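Local coordinates for activator of Hsp90 ATPase homologue 1/2-like C-terminal domain-containing protein (Staphylococcus saprophyticus subsp. saprophyticus, PDB 3Q6A), which is of unknown function but belongs to the AHA1 family, named for activators of the Hsp90 ATPase, and probably shares the Bet v 1-like fold, at residues D[16-19]-D[20-23]. Numbering follows the deposited sequence.
Sequences VFEA and FVDP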
loop_
_atom_site.group_PDB
_atom_site.type_symbol
_atom_site.label_atom_id
_atom_site.label_comp_id
_atom_site.label_asym_id
_atom_site.label_seq_id
_atom_site.Cartn_x
_atom_site.Cartn_y
_atom_site.Cartn_z
ATOM N N VAL D 16 9.459 12.890 -8.935
ATOM C CA VAL D 16 8.751 12.430 -7.743
ATOM C C VAL D 16 8.583 13.615 -6.783
ATOM O O VAL D 16 7.514 13.814 -6.212
ATOM C CB VAL D 16 9.524 11.300 -7.027
ATOM C CG1 VAL D 16 8.754 10.857 -5.778
ATOM C CG2 VAL D 16 9.714 10.107 -7.981
ATOM N N PHE D 17 9.644 14.402 -6.615
ATOM C CA PHE D 17 9.610 15.571 -5.738
ATOM C C PHE D 17 8.492 16.496 -6.199
ATOM O O PHE D 17 7.673 16.947 -5.397
ATOM C CB PHE D 17 10.955 16.310 -5.787
ATOM C CG PHE D 17 10.978 17.609 -5.005
ATOM C CD1 PHE D 17 11.235 17.613 -3.634
ATOM C CD2 PHE D 17 10.732 18.820 -5.646
ATOM C CE1 PHE D 17 11.248 18.817 -2.911
ATOM C CE2 PHE D 17 10.740 20.023 -4.937
ATOM C CZ PHE D 17 11.000 20.019 -3.568
ATOM N N GLU D 18 8.449 16.758 -7.504
ATOM C CA GLU D 18 7.437 17.628 -8.077
ATOM C C GLU D 18 6.019 17.124 -7.847
ATOM O O GLU D 18 5.088 17.920 -7.727
ATOM C CB GLU D 18 7.661 17.804 -9.580
ATOM C CG GLU D 18 8.832 18.711 -9.954
ATOM C CD GLU D 18 8.672 20.151 -9.455
ATOM O OE1 GLU D 18 7.638 20.787 -9.756
ATOM O OE2 GLU D 18 9.586 20.638 -8.764
ATOM N N ALA D 19 5.853 15.802 -7.806
ATOM C CA ALA D 19 4.542 15.207 -7.595
ATOM C C ALA D 19 3.911 15.681 -6.287
ATOM O O ALA D 19 2.685 15.830 -6.211
ATOM C CB ALA D 19 4.651 13.667 -7.609
ATOM N N PHE D 20 4.736 15.922 -5.274
ATOM C CA PHE D 20 4.229 16.383 -3.977
ATOM C C PHE D 20 4.006 17.898 -3.922
ATOM O O PHE D 20 2.909 18.357 -3.600
ATOM C CB PHE D 20 5.193 16.023 -2.830
ATOM C CG PHE D 20 5.228 14.545 -2.459
ATOM C CD1 PHE D 20 6.058 13.646 -3.139
ATOM C CD2 PHE D 20 4.462 14.071 -1.390
ATOM C CE1 PHE D 20 6.126 12.291 -2.756
ATOM C CE2 PHE D 20 4.519 12.723 -0.992
ATOM C CZ PHE D 20 5.356 11.830 -1.679
ATOM N N VAL D 21 5.046 18.672 -4.240
ATOM C CA VAL D 21 4.961 20.132 -4.155
ATOM C C VAL D 21 4.105 20.865 -5.186
ATOM O O VAL D 21 3.649 21.981 -4.927
ATOM C CB VAL D 21 6.376 20.788 -4.165
ATOM C CG1 VAL D 21 7.258 20.170 -3.084
ATOM C CG2 VAL D 21 7.022 20.640 -5.538
ATOM N N ASP D 22 3.886 20.263 -6.348
ATOM C CA ASP D 22 3.090 20.910 -7.387
ATOM C C ASP D 22 1.593 20.761 -7.137
ATOM O O ASP D 22 1.040 19.669 -7.255
ATOM C CB ASP D 22 3.433 20.327 -8.753
ATOM C CG ASP D 22 2.819 21.115 -9.895
ATOM O OD1 ASP D 22 1.639 21.519 -9.793
ATOM O OD2 ASP D 22 3.521 21.318 -10.904
ATOM N N PRO D 23 0.910 21.869 -6.810
ATOM C CA PRO D 23 -0.530 21.856 -6.542
ATOM C C PRO D 23 -1.356 21.077 -7.562
ATOM O O PRO D 23 -2.414 20.544 -7.232
ATOM C CB PRO D 23 -0.889 23.340 -6.534
ATOM C CG PRO D 23 0.352 23.963 -5.983
ATOM C CD PRO D 23 1.425 23.251 -6.773
#
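Val21 lays its CG1 methyl over one face of the Phe17 ring, a CH-pi contact 4.2 Å from the centroid. Phe17 reaches this neighbour one turn on because its CG stands anti to the backbone N (chi1 175°). Phe20 turns a ring edge back along the helix, its CD1 lying 3.4 Å from Val16 O. Backbone bonds wind up the last turn: Phe17 O accepts Phe20 N at 3.1 Å and, weakly, Val21 N, whereas Glu18 O accepts Asp22 N at 3.0 Å, just where the chain leaves helical geometry. Glu18, bent at chi2 (-62°), sets OE2 in the plane of the Phe17 ring at its edge; a salt bridge from OE2 to Arg37 probably offsets the nearby like charge of Asp22, whose OD1 accepts the backbone N-H of Glu24. Farther out, Phe20 meets Phe29 edge-to-face and packs on Met115 and Leu119, and Phe17 and Val21 rest on Ile68. Helix 13-21 thus packs against both strand 67-72 and helix 102-125, consistent with a Bet v 1-like helix-grip fold, in which the antiparallel sheet curves round the long helix.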